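Local coordinates for autoinducer 2-binding protein LsrB (Clostridium saccharobutylicum DSM 13864, PDB 6DSP) that binds the quorum-sensing signal autoinducer-2, held here as its cyclic tetrahydroxytetrahydrofuran form, and is a receptor of the periplasmic binding protein type, at residues V24-K29 against S38-A43; W158-A163 against D167-Q172; D192-N197 against E208-A213. All blocks are in the same frame, centred on the assembly; numbering follows the deposited sequence.

Overall arrangement
The strands of contacts 1 and 2 belong to different sheets, and the contacts lie on either side of the bound PAV. Each is a strand packed on the helix that follows it. Their centres are about 21 Å apart, yet their pocket ends touch: Lys29 NZ of contact 1 makes a salt bridge of 2.8 Å to Asp167 OD1 of contact 2. Both also reach the ligand. Contact 3 follows contact 2 in the chain and shares its four-stranded parallel sheet, with centres about 13 Å apart. There His159 NE2 and Ser196 OG lie 2.8 Å apart, a probable hydrogen bond. Contact 3 is about 29 Å from contact 1, centre to centre, and does not touch it.

Contact 1 (V24-K29 against S38-A43); sequences VTFIPK and SANKGA. With PAV ((2R,4S)-2-methyl-2,3,3,4-tetrahydroxytetrahydrofuran), chain C.
This contact belongs to the beta-alpha-beta unit of strand 23-27, helix 34-50 and strand 53-56, and it rests on Phe26 packed against one side of the helix. The strand and helix segments run nearly antiparallel, at 162°, with their axes 10.2 Å apart. Phe26 CG stands anti to the backbone N (chi1 -177°), and the ring reaches the helix with its CE2 side. The edge meets the backbone: Phe26 CE2 is 3.8 Å from Asn40 CA, and Asn40 N lies in the ring plane. Two methyl groups one helical turn apart complete the seat. Phe26 CZ is 4.2 Å from Ala39 CB, and Phe26 CE2 is 4.1 Å from Ala43 CB. The Asn40 side chain runs past the ring in the opposite direction, its amide plane turned 29° from the ring. Its OD1 is hydrogen-bonded to Gln44 NE2. Trp109, Val54 and Cys281 also meet the Phe26 ring. Past the strand end, Lys29 turns to the ligand. Its chain is extended beyond CG, and NZ donates to PAV O4 over 2.8 Å. The strand-helix grip therefore rests on van der Waals contact of the Phe26 ring, without polar bonds between the two segments. The Lys29 ammonium group works at the pocket instead, where its salt bridge to Asp167 probably steadies it against the ligand hydroxyl.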
loop_
_atom_site.group_PDB
_atom_site.type_symbol
_atom_site.label_atom_id
_atom_site.label_comp_id
_atom_site.label_asym_id
_atom_site.label_seq_id
_atom_site.Cartn_x
_atom_site.Cartn_y
_atom_site.Cartn_z
ATOM N N VAL A 24 -2.938 -20.373 6.677
ATOM C CA VAL A 24 -3.217 -18.937 6.712
ATOM C C VAL A 24 -3.891 -18.551 5.406
ATOM O O VAL A 24 -3.360 -18.833 4.326
ATOM C CB VAL A 24 -1.921 -18.123 6.886
ATOM C CG1 VAL A 24 -2.248 -16.633 6.905
ATOM C CG2 VAL A 24 -1.172 -18.550 8.147
ATOM N N THR A 25 -5.052 -17.892 5.495
ATOM C CA THR A 25 -5.727 -17.350 4.314
ATOM C C THR A 25 -5.210 -15.929 4.100
ATOM O O THR A 25 -5.326 -15.075 4.995
ATOM C CB THR A 25 -7.247 -17.355 4.484
ATOM O OG1 THR A 25 -7.689 -18.686 4.795
ATOM C CG2 THR A 25 -7.931 -16.863 3.225
ATOM N N PHE A 26 -4.570 -15.707 2.963
ATOM C CA PHE A 26 -3.916 -14.440 2.651
ATOM C C PHE A 26 -4.831 -13.699 1.688
ATOM O O PHE A 26 -5.058 -14.162 0.558
ATOM C CB PHE A 26 -2.543 -14.732 2.036
ATOM C CG PHE A 26 -1.702 -13.509 1.725
ATOM C CD1 PHE A 26 -1.497 -12.521 2.682
ATOM C CD2 PHE A 26 -1.036 -13.391 0.517
ATOM C CE1 PHE A 26 -0.626 -11.449 2.419
ATOM C CE2 PHE A 26 -0.197 -12.313 0.257
ATOM C CZ PHE A 26 -0.016 -11.328 1.201
ATOM N N ILE A 27 -5.355 -12.564 2.129
ATOM C CA ILE A 27 -6.404 -11.854 1.401
ATOM C C ILE A 27 -5.869 -10.503 0.928
ATOM O O ILE A 27 -5.484 -9.662 1.755
ATOM C CB ILE A 27 -7.673 -11.656 2.249
ATOM C CG1 ILE A 27 -8.172 -13.007 2.787
ATOM C CG2 ILE A 27 -8.743 -10.926 1.411
ATOM C CD1 ILE A 27 -9.355 -12.907 3.738
ATOM N N PRO A 28 -5.842 -10.253 -0.385
ATOM C CA PRO A 28 -5.389 -8.979 -0.921
ATOM C C PRO A 28 -6.569 -8.018 -1.050
ATOM O O PRO A 28 -7.728 -8.403 -0.894
ATOM C CB PRO A 28 -4.926 -9.381 -2.325
ATOM C CG PRO A 28 -5.948 -10.438 -2.741
ATOM C CD PRO A 28 -6.178 -11.219 -1.468
ATOM N N LYS A 29 -6.257 -6.750 -1.345
ATOM C CA LYS A 29 -7.349 -5.828 -1.667
ATOM C C LYS A 29 -8.089 -6.266 -2.923
ATOM O O LYS A 29 -9.309 -6.061 -3.024
ATOM C CB LYS A 29 -6.823 -4.402 -1.851
ATOM C CG LYS A 29 -6.395 -3.722 -0.599
ATOM C CD LYS A 29 -5.977 -2.263 -0.895
ATOM C CE LYS A 29 -5.460 -1.519 0.315
ATOM N NZ LYS A 29 -4.940 -0.187 -0.128
ATOM N N SER A 38 2.600 -10.105 -6.629
ATOM C CA SER A 38 3.983 -10.215 -6.171
ATOM C C SER A 38 4.056 -10.485 -4.674
ATOM O O SER A 38 4.914 -11.259 -4.211
ATOM C CB SER A 38 4.746 -8.958 -6.555
ATOM O OG SER A 38 5.072 -8.991 -7.938
ATOM N N ALA A 39 3.130 -9.902 -3.900
ATOM C CA ALA A 39 3.144 -10.176 -2.472
ATOM C C ALA A 39 2.845 -11.647 -2.220
ATOM O O ALA A 39 3.463 -12.286 -1.356
ATOM C CB ALA A 39 2.129 -9.286 -1.765
ATOM N N ASN A 40 1.885 -12.208 -2.965
ATOM C CA ASN A 40 1.588 -13.624 -2.776
ATOM C C ASN A 40 2.742 -14.495 -3.247
ATOM O O ASN A 40 3.003 -15.546 -2.661
ATOM C CB ASN A 40 0.303 -13.994 -3.500
ATOM C CG ASN A 40 -0.052 -15.454 -3.302
ATOM O OD1 ASN A 40 -0.145 -15.942 -2.159
ATOM N ND2 ASN A 40 -0.193 -16.172 -4.410
ATOM N N LYS A 41 3.435 -14.106 -4.321
ATOM C CA LYS A 41 4.580 -14.921 -4.725
ATOM C C LYS A 41 5.577 -15.040 -3.575
ATOM O O LYS A 41 6.118 -16.126 -3.300
ATOM C CB LYS A 41 5.211 -14.362 -6.002
ATOM C CG LYS A 41 4.338 -14.600 -7.210
ATOM C CD LYS A 41 4.926 -13.915 -8.457
ATOM C CE LYS A 41 3.995 -14.056 -9.655
ATOM N NZ LYS A 41 4.468 -13.184 -10.772
ATOM N N GLY A 42 5.775 -13.953 -2.839
ATOM C CA GLY A 42 6.648 -14.008 -1.676
ATOM C C GLY A 42 6.073 -14.840 -0.549
ATOM O O GLY A 42 6.774 -15.684 0.038
ATOM N N ALA A 43 4.783 -14.664 -0.260
ATOM C CA ALA A 43 4.183 -15.468 0.798
ATOM C C ALA A 43 4.268 -16.952 0.479
ATOM O O ALA A 43 4.522 -17.768 1.373
ATOM C CB ALA A 43 2.734 -15.039 1.009
HETATM O O2 PAV C . 0.036 1.941 -2.786
HETATM C C2 PAV C . -0.274 0.533 -2.724
HETATM C C1 PAV C . 0.859 -0.352 -3.290
HETATM O O5 PAV C . -1.386 0.363 -3.766
HETATM C C5 PAV C . -2.099 -0.740 -3.408
HETATM C C4 PAV C . -1.622 -1.174 -2.010
HETATM O O4 PAV C . -2.735 -1.484 -1.176
HETATM C C3 PAV C . -0.813 0.050 -1.567
HETATM O O3 PAV C . 0.200 -0.329 -0.676
HETATM O O13 PAV C . -1.667 1.015 -0.994
#

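Contact 2 (W158-A163 against D167-Q172). With PAV ((2R,4S)-2-methyl-2,3,3,4-tetrahydroxytetrahydrofuran), chain C.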
loop_
_atom_site.group_PDB
_atom_site.type_symbol
_atom_site.label_atom_id
_atom_site.label_comp_id
_atom_site.label_asym_id
_atom_site.label_seq_id
_atom_site.Cartn_x
_atom_site.Cartn_y
_atom_site.Cartn_z
ATOM N N TRP A 158 -3.663 14.591 -5.857
ATOM C CA TRP A 158 -3.511 13.181 -5.520
ATOM C C TRP A 158 -4.518 12.351 -6.323
ATOM O O TRP A 158 -5.663 12.782 -6.541
ATOM C CB TRP A 158 -3.781 12.945 -4.022
ATOM C CG TRP A 158 -2.838 13.645 -3.100
ATOM C CD1 TRP A 158 -2.824 14.976 -2.791
ATOM C CD2 TRP A 158 -1.812 13.034 -2.316
ATOM N NE1 TRP A 158 -1.816 15.229 -1.881
ATOM C CE2 TRP A 158 -1.187 14.054 -1.569
ATOM C CE3 TRP A 158 -1.363 11.721 -2.168
ATOM C CZ2 TRP A 158 -0.109 13.803 -0.717
ATOM C CZ3 TRP A 158 -0.310 11.464 -1.323
ATOM C CH2 TRP A 158 0.301 12.491 -0.592
ATOM N N HIS A 159 -4.071 11.187 -6.793
ATOM C CA HIS A 159 -4.900 10.216 -7.535
ATOM C C HIS A 159 -4.640 8.856 -6.900
ATOM O O HIS A 159 -3.527 8.327 -6.988
ATOM C CB HIS A 159 -4.509 10.219 -9.024
ATOM C CG HIS A 159 -5.193 9.153 -9.841
ATOM N ND1 HIS A 159 -4.862 8.909 -11.161
ATOM C CD2 HIS A 159 -6.153 8.242 -9.516
ATOM C CE1 HIS A 159 -5.592 7.900 -11.617
ATOM N NE2 HIS A 159 -6.378 7.477 -10.640
ATOM N N TYR A 160 -5.650 8.307 -6.228
ATOM C CA TYR A 160 -5.461 6.996 -5.596
ATOM C C TYR A 160 -6.775 6.219 -5.655
ATOM O O TYR A 160 -7.626 6.476 -6.510
ATOM C CB TYR A 160 -4.766 7.128 -4.236
ATOM C CG TYR A 160 -5.388 8.006 -3.178
ATOM C CD1 TYR A 160 -5.218 9.384 -3.191
ATOM C CD2 TYR A 160 -6.086 7.433 -2.115
ATOM C CE1 TYR A 160 -5.711 10.168 -2.147
ATOM C CE2 TYR A 160 -6.597 8.225 -1.096
ATOM C CZ TYR A 160 -6.398 9.588 -1.125
ATOM O OH TYR A 160 -6.853 10.381 -0.109
ATOM N N SER A 161 -6.916 5.225 -4.776
ATOM C CA SER A 161 -8.001 4.254 -4.916
ATOM C C SER A 161 -9.357 4.792 -4.479
ATOM O O SER A 161 -10.312 4.767 -5.252
ATOM C CB SER A 161 -7.652 2.974 -4.173
ATOM O OG SER A 161 -7.492 3.202 -2.777
ATOM N N ASN A 162 -9.489 5.195 -3.219
ATOM C CA ASN A 162 -10.797 5.559 -2.694
ATOM C C ASN A 162 -10.612 6.376 -1.417
ATOM O O ASN A 162 -9.530 6.393 -0.814
ATOM C CB ASN A 162 -11.696 4.313 -2.485
ATOM C CG ASN A 162 -11.247 3.460 -1.286
ATOM O OD1 ASN A 162 -11.330 3.901 -0.157
ATOM N ND2 ASN A 162 -10.741 2.241 -1.546
ATOM N N ALA A 163 -11.703 7.025 -0.983
ATOM C CA ALA A 163 -11.677 8.022 0.070
ATOM C C ALA A 163 -11.663 7.413 1.471
ATOM O O ALA A 163 -11.529 8.172 2.437
ATOM C CB ALA A 163 -12.899 8.925 -0.045
ATOM N N ASP A 167 -4.718 2.802 4.511
ATOM C CA ASP A 167 -3.328 3.128 4.227
ATOM C C ASP A 167 -3.190 4.401 3.389
ATOM O O ASP A 167 -2.533 5.380 3.800
ATOM C CB ASP A 167 -2.547 1.936 3.637
ATOM C CG ASP A 167 -3.032 1.452 2.267
ATOM O OD1 ASP A 167 -4.181 1.708 1.852
ATOM O OD2 ASP A 167 -2.205 0.763 1.630
ATOM N N GLN A 168 -3.830 4.427 2.235
ATOM C CA GLN A 168 -3.569 5.486 1.279
ATOM C C GLN A 168 -4.079 6.828 1.777
ATOM O O GLN A 168 -3.443 7.859 1.510
ATOM C CB GLN A 168 -4.168 5.120 -0.064
ATOM C CG GLN A 168 -3.545 3.904 -0.690
ATOM C CD GLN A 168 -4.187 3.478 -1.968
ATOM O OE1 GLN A 168 -5.046 4.179 -2.550
ATOM N NE2 GLN A 168 -3.775 2.298 -2.438
ATOM N N ASN A 169 -5.215 6.852 2.487
ATOM C CA ASN A 169 -5.676 8.111 3.059
ATOM C C ASN A 169 -4.748 8.620 4.163
ATOM O O ASN A 169 -4.551 9.828 4.284
ATOM C CB ASN A 169 -7.125 7.980 3.509
ATOM C CG ASN A 169 -8.052 7.969 2.330
ATOM O OD1 ASN A 169 -8.325 9.015 1.756
ATOM N ND2 ASN A 169 -8.485 6.791 1.922
ATOM N N SER A 170 -4.144 7.729 4.948
ATOM C CA SER A 170 -3.220 8.210 5.971
ATOM C C SER A 170 -2.017 8.884 5.330
ATOM O O SER A 170 -1.505 9.878 5.865
ATOM C CB SER A 170 -2.816 7.086 6.939
ATOM O OG SER A 170 -1.907 6.157 6.378
ATOM N N TRP A 171 -1.573 8.386 4.176
ATOM C CA TRP A 171 -0.459 9.024 3.489
ATOM C C TRP A 171 -0.853 10.376 2.916
ATOM O O TRP A 171 -0.053 11.306 2.947
ATOM C CB TRP A 171 0.091 8.118 2.390
ATOM C CG TRP A 171 0.387 6.720 2.835
ATOM C CD1 TRP A 171 0.642 6.273 4.085
ATOM C CD2 TRP A 171 0.351 5.563 1.991
ATOM N NE1 TRP A 171 0.782 4.902 4.084
ATOM C CE2 TRP A 171 0.599 4.448 2.804
ATOM C CE3 TRP A 171 0.133 5.362 0.618
ATOM C CZ2 TRP A 171 0.648 3.150 2.285
ATOM C CZ3 TRP A 171 0.157 4.073 0.117
ATOM C CH2 TRP A 171 0.407 2.981 0.955
ATOM N N GLN A 172 -2.050 10.484 2.333
ATOM C CA GLN A 172 -2.521 11.753 1.801
ATOM C C GLN A 172 -2.594 12.789 2.907
ATOM O O GLN A 172 -2.123 13.911 2.735
ATOM C CB GLN A 172 -3.873 11.555 1.114
ATOM C CG GLN A 172 -4.341 12.723 0.297
ATOM C CD GLN A 172 -5.138 13.763 1.035
ATOM O OE1 GLN A 172 -5.222 13.767 2.235
ATOM N NE2 GLN A 172 -5.701 14.682 0.278
HETATM O O2 PAV C . 0.036 1.941 -2.786
HETATM C C2 PAV C . -0.274 0.533 -2.724
HETATM C C1 PAV C . 0.859 -0.352 -3.290
HETATM O O5 PAV C . -1.386 0.363 -3.766
HETATM C C5 PAV C . -2.099 -0.740 -3.408
HETATM C C4 PAV C . -1.622 -1.174 -2.010
HETATM O O4 PAV C . -2.735 -1.484 -1.176
HETATM C C3 PAV C . -0.813 0.050 -1.567
HETATM O O3 PAV C . 0.200 -0.329 -0.676
HETATM O O13 PAV C . -1.667 1.015 -0.994
#
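Tyr160, the last residue of strand 155-160, and Ser161 just past it meet Gln168 and Asn169 of helix 166-182, which follows in the same beta-alpha-beta unit. The tight part combines a polar cluster with packing on two rings. Gln168 OE1 accepts twice: from Ser161 N in the carbonyl plane at 3.1 Å, and from Ser161 OG above that plane at 2.6 Å. The Gln168 chain is extended beyond CG, which carries its amide past the Tyr160 ring to the ligand. On the way, Gln168 CB packs 3.6 Å from Tyr160 CD2. At the ligand, Gln168 NE2 donates to PAV O13 at 2.9 Å, almost straight at 172°. PAV O13 in turn donates to Asp167 OD2 at 2.7 Å. Farther from the ligand, Tyr160 OH gives its hydrogen to Asn169 OD1 at 2.7 Å, from above the carbonyl plane. The tyrosine side chain stands nearly perpendicular to that of Asn169. One turn beyond Gln168, Gln172 CG, set anti to the backbone N (chi1 -169°), lies over one face of Trp158. This CH-pi contact measures 3.8 Å from Gln172 CG to the centroid of the five-membered ring. The looser side is the loop after the strand. Exposed Ala163 points its CB away from the helix, and the link there is Asn169 ND2 to Asn162 O at 3.0 Å. Asn169 ND2 also bonds Val165 O. Ser161 is thus a second-shell residue: its N and OG both donate to Gln168 OE1. Gln168 NE2 also bonds Asp224 OD1, and together these bonds probably keep the amide from flipping.

Contact 3 (D192-N197 against E208-A213); sequences DNYYSN and ESILSA
Tyr194 OH is gripped by a water at 2.8 Å and by His214 NE2, just past the end of helix 200-213. The same water makes a weak, long bond to Ser209 O, so this bridge between strand and helix is a slack one. The firm part of the contact is apolar. Ile210 CG1 sits over the centre of one face of the Tyr194 ring, 3.5 Å from the centroid and 11° off the ring normal. This is a CH-pi contact. CG1 lies anti to the carbonyl carbon of Ile210 (chi1 -60°), and this brings the ethyl branch, rather than the CG2 methyl, onto the ring. The tip of that branch also touches the inner end of the ring, with Ile210 CD1 3.7 Å from Tyr194 CG. At the outer end, Ala213 CB comes within 4.2 Å of Tyr194 OH. Tyr194 and Ile210 reach out from strand and helix to overlap, pointing opposite ways. Strand 187-195 is an outermost strand of the four-stranded parallel sheet, bonded through its backbone to strand 155-160. Helix 200-213 packs on it, with Val206 also touching Tyr194, while Ile210 reaches on to His159 of the next strand and to Gln231 of helix 227-237.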
loop_
_atom_site.group_PDB
_atom_site.type_symbol
_atom_site.label_atom_id
_atom_site.label_comp_id
_atom_site.label_asym_id
_atom_site.label_seq_id
_atom_site.Cartn_x
_atom_site.Cartn_y
_atom_site.Cartn_z
ATOM N N ASP A 192 -10.396 17.417 -3.472
ATOM C CA ASP A 192 -11.205 16.222 -3.195
ATOM C C ASP A 192 -10.433 14.937 -3.484
ATOM O O ASP A 192 -10.827 13.870 -2.997
ATOM C CB ASP A 192 -12.428 16.193 -4.113
ATOM C CG ASP A 192 -13.545 17.123 -3.679
ATOM O OD1 ASP A 192 -13.473 17.723 -2.587
ATOM O OD2 ASP A 192 -14.525 17.218 -4.455
ATOM N N ASN A 193 -9.340 15.018 -4.237
ATOM C CA ASN A 193 -8.585 13.893 -4.767
ATOM C C ASN A 193 -9.351 13.219 -5.893
ATOM O O ASN A 193 -10.579 13.314 -5.973
ATOM C CB ASN A 193 -8.233 12.824 -3.738
ATOM C CG ASN A 193 -7.626 13.391 -2.482
ATOM O OD1 ASN A 193 -6.686 14.191 -2.527
ATOM N ND2 ASN A 193 -8.120 12.930 -1.340
ATOM N N TYR A 194 -8.621 12.551 -6.760
ATOM C CA TYR A 194 -9.218 11.701 -7.776
ATOM C C TYR A 194 -9.093 10.240 -7.366
ATOM O O TYR A 194 -8.042 9.801 -6.890
ATOM C CB TYR A 194 -8.546 11.935 -9.126
ATOM C CG TYR A 194 -8.995 13.199 -9.824
ATOM C CD1 TYR A 194 -8.322 14.420 -9.631
ATOM C CD2 TYR A 194 -10.070 13.171 -10.700
ATOM C CE1 TYR A 194 -8.711 15.560 -10.300
ATOM C CE2 TYR A 194 -10.469 14.317 -11.385
ATOM C CZ TYR A 194 -9.789 15.503 -11.170
ATOM O OH TYR A 194 -10.173 16.632 -11.837
ATOM N N TYR A 195 -10.158 9.483 -7.615
ATOM C CA TYR A 195 -10.237 8.087 -7.190
ATOM C C TYR A 195 -10.551 7.185 -8.376
ATOM O O TYR A 195 -11.470 7.464 -9.157
ATOM C CB TYR A 195 -11.333 7.897 -6.126
ATOM C CG TYR A 195 -11.056 8.703 -4.883
ATOM C CD1 TYR A 195 -9.879 8.494 -4.140
ATOM C CD2 TYR A 195 -11.993 9.633 -4.411
ATOM C CE1 TYR A 195 -9.617 9.258 -2.978
ATOM C CE2 TYR A 195 -11.742 10.393 -3.269
ATOM C CZ TYR A 195 -10.567 10.193 -2.550
ATOM O OH TYR A 195 -10.324 10.922 -1.407
ATOM N N SER A 196 -9.799 6.082 -8.497
ATOM C CA SER A 196 -10.022 5.127 -9.588
ATOM C C SER A 196 -10.314 3.708 -9.114
ATOM O O SER A 196 -10.454 2.803 -9.956
ATOM C CB SER A 196 -8.915 5.167 -10.644
ATOM O OG SER A 196 -7.632 5.091 -10.047
ATOM N N ASN A 197 -10.486 3.504 -7.820
ATOM C CA ASN A 197 -11.139 2.304 -7.306
ATOM C C ASN A 197 -10.382 1.022 -7.591
ATOM O O ASN A 197 -10.976 -0.070 -7.570
ATOM C CB ASN A 197 -12.599 2.230 -7.768
ATOM C CG ASN A 197 -13.320 3.510 -7.457
ATOM O OD1 ASN A 197 -13.444 3.860 -6.308
ATOM N ND2 ASN A 197 -13.764 4.214 -8.472
ATOM N N GLU A 208 -6.738 10.376 -17.560
ATOM C CA GLU A 208 -7.014 11.267 -18.688
ATOM C C GLU A 208 -7.875 12.447 -18.264
ATOM O O GLU A 208 -7.654 13.586 -18.712
ATOM C CB GLU A 208 -7.713 10.476 -19.801
ATOM C CG GLU A 208 -6.782 9.466 -20.422
ATOM C CD GLU A 208 -7.448 8.505 -21.365
ATOM O OE1 GLU A 208 -8.663 8.208 -21.201
ATOM O OE2 GLU A 208 -6.725 8.021 -22.254
ATOM N N SER A 209 -8.852 12.206 -17.383
ATOM C CA SER A 209 -9.683 13.288 -16.854
ATOM C C SER A 209 -8.844 14.334 -16.128
ATOM O O SER A 209 -9.093 15.538 -16.256
ATOM C CB SER A 209 -10.742 12.716 -15.887
ATOM O OG SER A 209 -11.716 11.890 -16.527
ATOM N N ILE A 210 -7.880 13.903 -15.318
ATOM C CA ILE A 210 -7.036 14.875 -14.626
ATOM C C ILE A 210 -6.277 15.736 -15.616
ATOM O O ILE A 210 -6.230 16.963 -15.481
ATOM C CB ILE A 210 -6.059 14.160 -13.679
ATOM C CG1 ILE A 210 -6.812 13.344 -12.629
ATOM C CG2 ILE A 210 -5.087 15.171 -13.057
ATOM C CD1 ILE A 210 -5.871 12.530 -11.741
ATOM N N LEU A 211 -5.681 15.112 -16.645
ATOM C CA LEU A 211 -4.880 15.863 -17.594
ATOM C C LEU A 211 -5.737 16.747 -18.485
ATOM O O LEU A 211 -5.260 17.789 -18.956
ATOM C CB LEU A 211 -4.036 14.890 -18.407
ATOM C CG LEU A 211 -2.920 14.173 -17.631
ATOM C CD1 LEU A 211 -2.347 12.999 -18.429
ATOM C CD2 LEU A 211 -1.823 15.187 -17.265
ATOM N N SER A 212 -6.997 16.376 -18.723
ATOM C CA SER A 212 -7.899 17.204 -19.524
ATOM C C SER A 212 -8.419 18.407 -18.724
ATOM O O SER A 212 -8.530 19.523 -19.256
ATOM C CB SER A 212 -9.074 16.352 -20.021
ATOM O OG SER A 212 -8.628 15.274 -20.838
ATOM N N ALA A 213 -8.786 18.190 -17.457
ATOM C CA ALA A 213 -9.388 19.229 -16.635
ATOM C C ALA A 213 -8.346 20.137 -15.997
ATOM O O ALA A 213 -8.690 21.249 -15.587
ATOM C CB ALA A 213 -10.247 18.587 -15.542
HETATM O O HOH W 1 -11.696 15.955 -14.094
#